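RNA-dependent RNA Polymerase (Bombyx mori cytoplasmic polyhedrosis virus, PDB 6TZ0) catalyses RNA-templated RNA synthesis, making conservative plus-strand transcripts and, after core assembly, the complementary minus strands of the double-stranded RNA genome. Local coordinates at residues K246-Y257 with Y332-T343; D528-S537 with I720-G730. All coordinates share one frame; numbering follows the deposited sequence.

Contact 1: residues K246-Y257 with Y332-T343; sequences KLKIKGIGRSWY and YAACRAMTNDGT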
loop_
_atom_site.group_PDB
_atom_site.type_symbol
_atom_site.label_atom_id
_atom_site.label_comp_id
_atom_site.label_asym_id
_atom_site.label_seq_id
_atom_site.Cartn_x
_atom_site.Cartn_y
_atom_site.Cartn_z
ATOM N N LYS A 246 18.441 0.923 -19.847
ATOM C CA LYS A 246 17.972 -0.365 -19.335
ATOM C C LYS A 246 16.454 -0.468 -19.377
ATOM O O LYS A 246 15.908 -1.493 -19.797
ATOM C CB LYS A 246 18.470 -0.573 -17.911
ATOM C CG LYS A 246 19.884 -1.069 -17.790
ATOM C CD LYS A 246 20.387 -0.747 -16.411
ATOM C CE LYS A 246 19.649 -1.481 -15.340
ATOM N NZ LYS A 246 20.179 -1.054 -14.027
ATOM N N LEU A 247 15.757 0.587 -18.957
ATOM C CA LEU A 247 14.301 0.579 -18.991
ATOM C C LEU A 247 13.744 0.647 -20.405
ATOM O O LEU A 247 12.599 0.238 -20.619
ATOM C CB LEU A 247 13.746 1.744 -18.177
ATOM C CG LEU A 247 13.926 1.678 -16.667
ATOM C CD1 LEU A 247 13.460 2.970 -16.035
ATOM C CD2 LEU A 247 13.161 0.501 -16.112
ATOM N N LYS A 248 14.509 1.150 -21.374
ATOM C CA LYS A 248 13.936 1.295 -22.705
ATOM C C LYS A 248 13.936 -0.020 -23.489
ATOM O O LYS A 248 13.051 -0.231 -24.324
ATOM C CB LYS A 248 14.672 2.391 -23.476
ATOM C CG LYS A 248 13.944 2.861 -24.718
ATOM C CD LYS A 248 14.618 4.050 -25.355
ATOM C CE LYS A 248 15.571 3.621 -26.448
ATOM N NZ LYS A 248 16.903 3.208 -25.938
ATOM N N ILE A 249 14.883 -0.922 -23.234
ATOM C CA ILE A 249 14.945 -2.169 -23.994
ATOM C C ILE A 249 14.725 -3.371 -23.085
ATOM O O ILE A 249 15.168 -4.482 -23.385
ATOM C CB ILE A 249 16.270 -2.277 -24.780
ATOM C CG1 ILE A 249 17.503 -2.018 -23.907
ATOM C CG2 ILE A 249 16.273 -1.302 -25.930
ATOM C CD1 ILE A 249 18.180 -3.214 -23.281
ATOM N N LYS A 250 13.999 -3.156 -21.990
ATOM C CA LYS A 250 13.804 -4.187 -20.975
ATOM C C LYS A 250 12.917 -5.325 -21.475
ATOM O O LYS A 250 13.097 -6.474 -21.055
ATOM C CB LYS A 250 13.237 -3.517 -19.716
ATOM C CG LYS A 250 13.018 -4.371 -18.480
ATOM C CD LYS A 250 11.580 -4.844 -18.328
ATOM C CE LYS A 250 10.640 -3.657 -18.210
ATOM N NZ LYS A 250 10.928 -2.839 -17.003
ATOM N N GLY A 251 11.979 -5.043 -22.373
ATOM C CA GLY A 251 11.074 -6.072 -22.843
ATOM C C GLY A 251 11.466 -6.707 -24.158
ATOM O O GLY A 251 11.097 -7.850 -24.429
ATOM N N ILE A 252 12.204 -5.964 -24.987
ATOM C CA ILE A 252 12.654 -6.479 -26.278
ATOM C C ILE A 252 13.665 -7.599 -26.086
ATOM O O ILE A 252 13.610 -8.630 -26.766
ATOM C CB ILE A 252 13.231 -5.328 -27.122
ATOM C CG1 ILE A 252 12.147 -4.320 -27.469
ATOM C CG2 ILE A 252 13.868 -5.829 -28.394
ATOM C CD1 ILE A 252 12.712 -3.060 -28.065
ATOM N N GLY A 253 14.574 -7.440 -25.134
ATOM C CA GLY A 253 15.570 -8.447 -24.847
ATOM C C GLY A 253 15.077 -9.693 -24.153
ATOM O O GLY A 253 15.871 -10.601 -23.896
ATOM N N ARG A 254 13.787 -9.767 -23.839
ATOM C CA ARG A 254 13.190 -10.922 -23.186
ATOM C C ARG A 254 12.158 -11.641 -24.036
ATOM O O ARG A 254 12.081 -12.867 -23.977
ATOM C CB ARG A 254 12.527 -10.494 -21.874
ATOM C CG ARG A 254 13.471 -10.178 -20.729
ATOM C CD ARG A 254 12.687 -9.526 -19.603
ATOM N NE ARG A 254 13.440 -9.387 -18.363
ATOM C CZ ARG A 254 14.235 -8.371 -18.070
ATOM N NH1 ARG A 254 14.408 -7.391 -18.939
ATOM N NH2 ARG A 254 14.870 -8.348 -16.911
ATOM N N SER A 255 11.383 -10.916 -24.841
ATOM C CA SER A 255 10.173 -11.430 -25.475
ATOM C C SER A 255 10.436 -12.304 -26.704
ATOM O O SER A 255 9.479 -12.695 -27.379
ATOM C CB SER A 255 9.262 -10.264 -25.856
ATOM O OG SER A 255 9.863 -9.448 -26.842
ATOM N N TRP A 256 11.693 -12.623 -27.006
ATOM C CA TRP A 256 12.048 -13.486 -28.125
ATOM C C TRP A 256 11.762 -14.959 -27.864
ATOM O O TRP A 256 11.798 -15.756 -28.816
ATOM C CB TRP A 256 13.536 -13.306 -28.447
ATOM C CG TRP A 256 14.399 -13.580 -27.253
ATOM C CD1 TRP A 256 14.797 -12.681 -26.318
ATOM C CD2 TRP A 256 14.933 -14.844 -26.847
ATOM N NE1 TRP A 256 15.550 -13.299 -25.359
ATOM C CE2 TRP A 256 15.644 -14.631 -25.659
ATOM C CE3 TRP A 256 14.877 -16.137 -27.375
ATOM C CZ2 TRP A 256 16.296 -15.655 -24.992
ATOM C CZ3 TRP A 256 15.519 -17.149 -26.709
ATOM C CH2 TRP A 256 16.221 -16.904 -25.532
ATOM N N TYR A 257 11.513 -15.346 -26.607
ATOM C CA TYR A 257 11.491 -16.762 -26.252
ATOM C C TYR A 257 10.283 -17.470 -26.829
ATOM O O TYR A 257 10.336 -18.681 -27.052
ATOM C CB TYR A 257 11.526 -16.944 -24.732
ATOM C CG TYR A 257 10.237 -16.637 -24.006
ATOM C CD1 TYR A 257 9.897 -15.335 -23.681
ATOM C CD2 TYR A 257 9.391 -17.660 -23.585
ATOM C CE1 TYR A 257 8.735 -15.055 -23.003
ATOM C CE2 TYR A 257 8.226 -17.386 -22.908
ATOM C CZ TYR A 257 7.904 -16.080 -22.620
ATOM O OH TYR A 257 6.746 -15.800 -21.939
ATOM N N TYR A 332 16.874 -18.182 -22.021
ATOM C CA TYR A 332 16.012 -17.152 -21.461
ATOM C C TYR A 332 16.507 -16.694 -20.100
ATOM O O TYR A 332 16.497 -15.495 -19.812
ATOM C CB TYR A 332 14.576 -17.655 -21.360
ATOM C CG TYR A 332 13.617 -16.599 -20.870
ATOM C CD1 TYR A 332 13.229 -15.561 -21.697
ATOM C CD2 TYR A 332 13.112 -16.634 -19.579
ATOM C CE1 TYR A 332 12.361 -14.594 -21.257
ATOM C CE2 TYR A 332 12.247 -15.668 -19.130
ATOM C CZ TYR A 332 11.866 -14.659 -19.975
ATOM O OH TYR A 332 10.998 -13.695 -19.522
ATOM N N ALA A 333 16.951 -17.629 -19.253
ATOM C CA ALA A 333 17.545 -17.239 -17.976
ATOM C C ALA A 333 18.833 -16.451 -18.174
ATOM O O ALA A 333 19.114 -15.515 -17.410
ATOM C CB ALA A 333 17.811 -18.470 -17.114
ATOM N N ALA A 334 19.607 -16.794 -19.212
ATOM C CA ALA A 334 20.799 -16.015 -19.535
ATOM C C ALA A 334 20.445 -14.587 -19.941
ATOM O O ALA A 334 21.087 -13.639 -19.490
ATOM C CB ALA A 334 21.600 -16.703 -20.637
ATOM N N CYS A 335 19.406 -14.407 -20.758
ATOM C CA CYS A 335 19.009 -13.050 -21.133
ATOM C C CYS A 335 18.367 -12.285 -19.976
ATOM O O CYS A 335 18.435 -11.050 -19.947
ATOM C CB CYS A 335 18.074 -13.083 -22.333
ATOM S SG CYS A 335 18.897 -13.580 -23.846
ATOM N N ARG A 336 17.745 -12.988 -19.023
ATOM C CA ARG A 336 17.300 -12.332 -17.794
ATOM C C ARG A 336 18.487 -11.820 -16.994
ATOM O O ARG A 336 18.427 -10.735 -16.407
ATOM C CB ARG A 336 16.463 -13.284 -16.931
ATOM C CG ARG A 336 15.135 -13.691 -17.526
ATOM C CD ARG A 336 14.293 -12.481 -17.718
ATOM N NE ARG A 336 13.863 -11.885 -16.459
ATOM C CZ ARG A 336 12.635 -11.993 -15.975
ATOM N NH1 ARG A 336 11.708 -12.615 -16.681
ATOM N NH2 ARG A 336 12.323 -11.429 -14.823
ATOM N N ALA A 337 19.576 -12.589 -16.959
ATOM C CA ALA A 337 20.788 -12.109 -16.304
ATOM C C ALA A 337 21.463 -10.999 -17.100
ATOM O O ALA A 337 22.177 -10.174 -16.525
ATOM C CB ALA A 337 21.756 -13.265 -16.085
ATOM N N MET A 338 21.262 -10.967 -18.416
ATOM C CA MET A 338 21.915 -9.960 -19.244
ATOM C C MET A 338 21.172 -8.634 -19.269
ATOM O O MET A 338 21.794 -7.598 -19.516
ATOM C CB MET A 338 22.081 -10.466 -20.673
ATOM C CG MET A 338 23.135 -11.531 -20.814
ATOM S SD MET A 338 23.274 -12.210 -22.468
ATOM C CE MET A 338 24.466 -13.499 -22.158
ATOM N N THR A 339 19.862 -8.627 -19.047
ATOM C CA THR A 339 19.116 -7.375 -19.089
ATOM C C THR A 339 18.798 -6.800 -17.715
ATOM O O THR A 339 18.720 -5.580 -17.570
ATOM C CB THR A 339 17.817 -7.553 -19.878
ATOM O OG1 THR A 339 17.088 -8.667 -19.355
ATOM C CG2 THR A 339 18.097 -7.774 -21.348
ATOM N N ASN A 340 18.595 -7.639 -16.704
ATOM C CA ASN A 340 18.344 -7.144 -15.359
ATOM C C ASN A 340 19.658 -7.018 -14.604
ATOM O O ASN A 340 20.589 -7.803 -14.791
ATOM C CB ASN A 340 17.383 -8.062 -14.598
ATOM C CG ASN A 340 16.858 -7.439 -13.307
ATOM O OD1 ASN A 340 17.187 -6.308 -12.962
ATOM N ND2 ASN A 340 16.035 -8.190 -12.588
ATOM N N ASP A 341 19.713 -6.019 -13.729
ATOM C CA ASP A 341 20.939 -5.621 -13.058
ATOM C C ASP A 341 20.998 -6.057 -11.604
ATOM O O ASP A 341 22.095 -6.191 -11.056
ATOM C CB ASP A 341 21.065 -4.101 -13.105
ATOM C CG ASP A 341 22.466 -3.613 -12.867
ATOM O OD1 ASP A 341 23.400 -4.434 -12.813
ATOM O OD2 ASP A 341 22.631 -2.389 -12.721
ATOM N N GLY A 342 19.856 -6.252 -10.956
ATOM C CA GLY A 342 19.819 -6.576 -9.558
ATOM C C GLY A 342 19.666 -5.380 -8.643
ATOM O O GLY A 342 19.012 -5.495 -7.607
ATOM N N THR A 343 20.235 -4.233 -9.007
ATOM C CA THR A 343 20.154 -3.054 -8.156
ATOM C C THR A 343 18.740 -2.491 -8.141
ATOM O O THR A 343 17.974 -2.651 -9.093
ATOM C CB THR A 343 21.109 -1.966 -8.640
ATOM O OG1 THR A 343 20.697 -1.509 -9.934
ATOM C CG2 THR A 343 22.499 -2.511 -8.750
#
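Lys246 and Asp341 form a salt bridge at one end of this buried contact, which joins the N-terminal region to helix 325-339 beside the polymerase active site; the loop leaving helix 242-248 lies along that helix's last turns. Lys246 NZ gives a hydrogen bond to Asp341 OD2 at 3.1 Å, on the anti side of the carboxylate and 20° out of its plane. OD2 is also bonded to Tyr242 OH, and Thr209 takes the other oxygen, so both carboxylate oxygens are bonded.

Arg254 fills the middle, its side chain about 11 Å from that of Asp547, a magnesium ligand. Its extended chain carries NH1 to Lys250 O at 2.7 Å, in the carbonyl plane and on a lone pair, while NH2 pairs with Asp483. Thr339 OG1 lies over one guanidinium face, too poorly angled for a hydrogen bond; its own bond goes back to Cys335 O at 2.8 Å. Arg336 crosses at about a right angle, its NE 3.2 Å from Arg254 NE. These like charges are probably eased by Asp483 and by the Phe735 ring that Arg336 meets in a cation-pi contact; Arg336 NH1 also bonds Tyr332 OH.

Packing takes over in the type I turn 254-257. The Tyr332 ring presents its CE1 edge to Arg254 O at 3.2 Å. Tyr257 meets that ring obliquely, centroids 4.7 Å apart and planes at 52°. Trp256, in the same turn, makes an oblique sulfur-aromatic contact with Cys335: its CG sits between backbone N and carbonyl carbon (chi1 56°), which brings CZ2 to 3.5 Å from Cys335 SG.

Contact 2: residues D528-S537 with I720-G730; sequences DIGEMLYWTS and IVLLQQLVVNG
Helix 530-535 runs nearly parallel to strand 725-727, their short axes 19° apart and 9.2 Å from each other at closest approach. That strand pairs with 720-722 in a tight beta hairpin: Ile720 and Val727 form one hydrogen-bonded pair, Leu722 and Gln725 the next, and the two-residue turn Leu723-Gln724, close to type I', has both residues in left-handed helical conformation. Its place just after the palm strand 711-716 is consistent with motif E of viral RNA polymerases. Leu722 lies close to Asp681, a magnesium ligand, so the contact backs directly onto the catalytic palm.

No hydrogen bond crosses between the segments; side chains do the joining. The hairpin turns Ile720, Leu722, Gln725 and Val727 toward the helix, and Met532 reaches across them. Its SD lies 3.7 Å from Ile720 CG2 and 4.0 Å from Leu722 CB. A bend at the last torsion (chi3 -76°) folds CE back over strand 725-727, while its CB packs on Val727 CG2 at 3.9 Å. Met683, from the neighbouring strand 682-687, touches both Met532 and Ile720 and ties this core to the palm sheet.

Val727 is shared: Leu533 comes in crosswise, CD1 to CG1 of Val727 at 3.7 Å. Toward the helix N terminus, Ile529, at the N-cap position, places CG2 3.3 Å from Gln725 OE1, a methyl against an amide oxygen. At the other end Thr536 sets its CG2 3.4 Å from Asn729 N, where the chain turns through Asn729 and Gly730, both with positive phi. Ser537 OG, which also bonds Trp272 N, reaches back to Leu533 O at 3.2 Å, almost straight on with a C=O...donor angle of 176°.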
loop_
_atom_site.group_PDB
_atom_site.type_symbol
_atom_site.label_atom_id
_atom_site.label_comp_id
_atom_site.label_asym_id
_atom_site.label_seq_id
_atom_site.Cartn_x
_atom_site.Cartn_y
_atom_site.Cartn_z
ATOM N N ASP A 528 0.913 -22.352 -5.417
ATOM C CA ASP A 528 0.528 -21.075 -6.001
ATOM C C ASP A 528 0.372 -21.173 -7.507
ATOM O O ASP A 528 -0.413 -20.427 -8.098
ATOM C CB ASP A 528 1.576 -20.023 -5.665
ATOM C CG ASP A 528 1.691 -19.770 -4.183
ATOM O OD1 ASP A 528 0.681 -19.924 -3.469
ATOM O OD2 ASP A 528 2.801 -19.426 -3.728
ATOM N N ILE A 529 1.107 -22.079 -8.138
ATOM C CA ILE A 529 1.154 -22.200 -9.586
ATOM C C ILE A 529 0.419 -23.447 -10.066
ATOM O O ILE A 529 0.609 -23.869 -11.201
ATOM C CB ILE A 529 2.604 -22.183 -10.088
ATOM C CG1 ILE A 529 3.401 -23.312 -9.440
ATOM C CG2 ILE A 529 3.250 -20.872 -9.773
ATOM C CD1 ILE A 529 4.801 -23.449 -9.961
ATOM N N GLY A 530 -0.421 -24.039 -9.215
ATOM C CA GLY A 530 -1.037 -25.311 -9.547
ATOM C C GLY A 530 -2.076 -25.228 -10.644
ATOM O O GLY A 530 -2.204 -26.152 -11.451
ATOM N N GLU A 531 -2.819 -24.123 -10.703
ATOM C CA GLU A 531 -3.811 -23.974 -11.760
ATOM C C GLU A 531 -3.151 -23.719 -13.105
ATOM O O GLU A 531 -3.642 -24.186 -14.135
ATOM C CB GLU A 531 -4.792 -22.855 -11.421
ATOM C CG GLU A 531 -5.601 -23.119 -10.162
ATOM C CD GLU A 531 -6.492 -24.352 -10.257
ATOM O OE1 GLU A 531 -6.988 -24.668 -11.360
ATOM O OE2 GLU A 531 -6.698 -25.009 -9.215
ATOM N N MET A 532 -2.031 -22.998 -13.119
ATOM C CA MET A 532 -1.303 -22.805 -14.368
ATOM C C MET A 532 -0.636 -24.096 -14.819
ATOM O O MET A 532 -0.605 -24.404 -16.015
ATOM C CB MET A 532 -0.263 -21.705 -14.208
ATOM C CG MET A 532 -0.850 -20.340 -14.020
ATOM S SD MET A 532 0.395 -19.041 -13.928
ATOM C CE MET A 532 0.999 -19.287 -12.272
ATOM N N LEU A 533 -0.091 -24.853 -13.867
ATOM C CA LEU A 533 0.462 -26.171 -14.152
ATOM C C LEU A 533 -0.590 -27.134 -14.683
ATOM O O LEU A 533 -0.286 -27.962 -15.545
ATOM C CB LEU A 533 1.119 -26.712 -12.884
ATOM C CG LEU A 533 2.623 -26.563 -12.650
ATOM C CD1 LEU A 533 3.143 -25.184 -12.867
ATOM C CD2 LEU A 533 2.825 -26.898 -11.195
ATOM N N TYR A 534 -1.835 -27.018 -14.217
ATOM C CA TYR A 534 -2.903 -27.839 -14.779
ATOM C C TYR A 534 -3.306 -27.359 -16.168
ATOM O O TYR A 534 -3.346 -28.149 -17.116
ATOM C CB TYR A 534 -4.114 -27.854 -13.850
ATOM C CG TYR A 534 -5.265 -28.635 -14.427
ATOM C CD1 TYR A 534 -5.202 -30.014 -14.530
ATOM C CD2 TYR A 534 -6.411 -27.996 -14.875
ATOM C CE1 TYR A 534 -6.233 -30.733 -15.060
ATOM C CE2 TYR A 534 -7.454 -28.712 -15.414
ATOM C CZ TYR A 534 -7.357 -30.081 -15.500
ATOM O OH TYR A 534 -8.392 -30.810 -16.026
ATOM N N TRP A 535 -3.605 -26.072 -16.317
ATOM C CA TRP A 535 -4.134 -25.585 -17.582
ATOM C C TRP A 535 -3.087 -25.430 -18.671
ATOM O O TRP A 535 -3.450 -25.104 -19.802
ATOM C CB TRP A 535 -4.849 -24.245 -17.407
ATOM C CG TRP A 535 -6.179 -24.355 -16.769
ATOM C CD1 TRP A 535 -6.505 -24.023 -15.496
ATOM C CD2 TRP A 535 -7.369 -24.863 -17.371
ATOM N NE1 TRP A 535 -7.833 -24.274 -15.267
ATOM C CE2 TRP A 535 -8.385 -24.796 -16.406
ATOM C CE3 TRP A 535 -7.673 -25.371 -18.636
ATOM C CZ2 TRP A 535 -9.684 -25.212 -16.663
ATOM C CZ3 TRP A 535 -8.959 -25.779 -18.888
ATOM C CH2 TRP A 535 -9.949 -25.699 -17.909
ATOM N N THR A 536 -1.812 -25.638 -18.380
ATOM C CA THR A 536 -0.827 -25.604 -19.444
ATOM C C THR A 536 -0.472 -27.011 -19.914
ATOM O O THR A 536 0.148 -27.169 -20.970
ATOM C CB THR A 536 0.415 -24.837 -18.975
ATOM O OG1 THR A 536 -0.000 -23.743 -18.155
ATOM C CG2 THR A 536 1.087 -24.190 -20.152
ATOM N N SER A 537 -0.903 -28.035 -19.178
ATOM C CA SER A 537 -0.853 -29.423 -19.619
ATOM C C SER A 537 -2.027 -29.804 -20.506
ATOM O O SER A 537 -2.135 -30.970 -20.894
ATOM C CB SER A 537 -0.824 -30.362 -18.412
ATOM O OG SER A 537 0.365 -30.214 -17.665
ATOM N N ILE A 720 2.359 -18.827 -19.809
ATOM C CA ILE A 720 1.426 -18.024 -19.030
ATOM C C ILE A 720 2.190 -17.360 -17.886
ATOM O O ILE A 720 3.146 -17.926 -17.350
ATOM C CB ILE A 720 0.238 -18.894 -18.545
ATOM C CG1 ILE A 720 -0.920 -18.039 -18.041
ATOM C CG2 ILE A 720 0.657 -19.957 -17.528
ATOM C CD1 ILE A 720 -1.629 -17.303 -19.124
ATOM N N VAL A 721 1.808 -16.126 -17.555
ATOM C CA VAL A 721 2.480 -15.326 -16.533
ATOM C C VAL A 721 1.436 -14.849 -15.535
ATOM O O VAL A 721 0.417 -14.277 -15.929
ATOM C CB VAL A 721 3.207 -14.100 -17.125
ATOM C CG1 VAL A 721 4.015 -13.401 -16.054
ATOM C CG2 VAL A 721 4.077 -14.456 -18.306
ATOM N N LEU A 722 1.698 -15.055 -14.249
ATOM C CA LEU A 722 0.899 -14.404 -13.222
ATOM C C LEU A 722 1.764 -14.183 -11.995
ATOM O O LEU A 722 2.403 -15.126 -11.519
ATOM C CB LEU A 722 -0.338 -15.226 -12.854
ATOM C CG LEU A 722 -1.308 -14.531 -11.901
ATOM C CD1 LEU A 722 -1.862 -13.290 -12.564
ATOM C CD2 LEU A 722 -2.420 -15.462 -11.493
ATOM N N LEU A 723 1.769 -12.936 -11.505
ATOM C CA LEU A 723 2.456 -12.516 -10.278
ATOM C C LEU A 723 3.957 -12.786 -10.342
ATOM O O LEU A 723 4.557 -13.247 -9.371
ATOM C CB LEU A 723 1.838 -13.166 -9.041
ATOM C CG LEU A 723 0.390 -12.766 -8.776
ATOM C CD1 LEU A 723 -0.171 -13.534 -7.595
ATOM C CD2 LEU A 723 0.308 -11.279 -8.552
ATOM N N GLN A 724 4.548 -12.482 -11.505
ATOM C CA GLN A 724 5.971 -12.685 -11.811
ATOM C C GLN A 724 6.407 -14.136 -11.618
ATOM O O GLN A 724 7.517 -14.414 -11.169
ATOM C CB GLN A 724 6.865 -11.736 -11.008
ATOM C CG GLN A 724 6.637 -10.270 -11.316
ATOM C CD GLN A 724 6.921 -9.922 -12.763
ATOM O OE1 GLN A 724 7.851 -10.444 -13.374
ATOM N NE2 GLN A 724 6.117 -9.026 -13.319
ATOM N N GLN A 725 5.524 -15.068 -11.958
ATOM C CA GLN A 725 5.832 -16.493 -11.986
ATOM C C GLN A 725 5.431 -17.021 -13.351
ATOM O O GLN A 725 4.247 -17.032 -13.692
ATOM C CB GLN A 725 5.121 -17.235 -10.860
ATOM C CG GLN A 725 5.794 -17.041 -9.521
ATOM C CD GLN A 725 4.995 -17.593 -8.369
ATOM O OE1 GLN A 725 3.813 -17.888 -8.502
ATOM N NE2 GLN A 725 5.652 -17.776 -7.235
ATOM N N LEU A 726 6.417 -17.435 -14.133
ATOM C CA LEU A 726 6.212 -17.891 -15.499
ATOM C C LEU A 726 6.085 -19.406 -15.526
ATOM O O LEU A 726 6.929 -20.113 -14.975
ATOM C CB LEU A 726 7.365 -17.441 -16.395
ATOM C CG LEU A 726 7.399 -17.921 -17.840
ATOM C CD1 LEU A 726 6.178 -17.493 -18.583
ATOM C CD2 LEU A 726 8.629 -17.390 -18.533
ATOM N N VAL A 727 5.028 -19.894 -16.166
ATOM C CA VAL A 727 4.822 -21.318 -16.388
ATOM C C VAL A 727 4.791 -21.556 -17.889
ATOM O O VAL A 727 4.053 -20.881 -18.612
ATOM C CB VAL A 727 3.532 -21.824 -15.720
ATOM C CG1 VAL A 727 3.278 -23.275 -16.074
ATOM C CG2 VAL A 727 3.616 -21.659 -14.214
ATOM N N VAL A 728 5.622 -22.483 -18.360
ATOM C CA VAL A 728 5.709 -22.842 -19.774
ATOM C C VAL A 728 5.595 -24.360 -19.852
ATOM O O VAL A 728 6.560 -25.064 -19.555
ATOM C CB VAL A 728 7.013 -22.366 -20.427
ATOM C CG1 VAL A 728 7.043 -22.757 -21.872
ATOM C CG2 VAL A 728 7.183 -20.870 -20.300
ATOM N N ASN A 729 4.424 -24.859 -20.259
ATOM C CA ASN A 729 4.156 -26.279 -20.541
ATOM C C ASN A 729 4.387 -27.181 -19.329
ATOM O O ASN A 729 5.115 -28.168 -19.390
ATOM C CB ASN A 729 4.968 -26.770 -21.742
ATOM C CG ASN A 729 4.403 -26.304 -23.044
ATOM O OD1 ASN A 729 3.197 -26.329 -23.244
ATOM N ND2 ASN A 729 5.273 -25.891 -23.954
ATOM N N GLY A 730 3.727 -26.844 -18.227
ATOM C CA GLY A 730 3.852 -27.647 -17.026
ATOM C C GLY A 730 5.166 -27.485 -16.303
ATOM O O GLY A 730 5.540 -28.350 -15.512
#

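How the contacts relate
From the N terminus, the chain first closes contact 1, bringing 332-343 back to 246-257 across 74 mostly helical residues. Contact 2 opens only later and spans 182 residues, among them strand 541-548 with Asp547 and the turn between strands 672-677 and 682-687 with Asp680 and Asp681, all magnesium-binding. The two loops follow in series, neither nesting nor crossing. Even so, they meet in space: Tyr257 OH and the Tyr332 ring pack on Leu726, on the hairpin side turned away from helix 530-535. Phe735 also packs on Leu726 and so bridges the contacts, and Trp272 NE1, from within the first loop, bonds Gly730 O. Together these joints tie the N-terminal region to the polymerase palm.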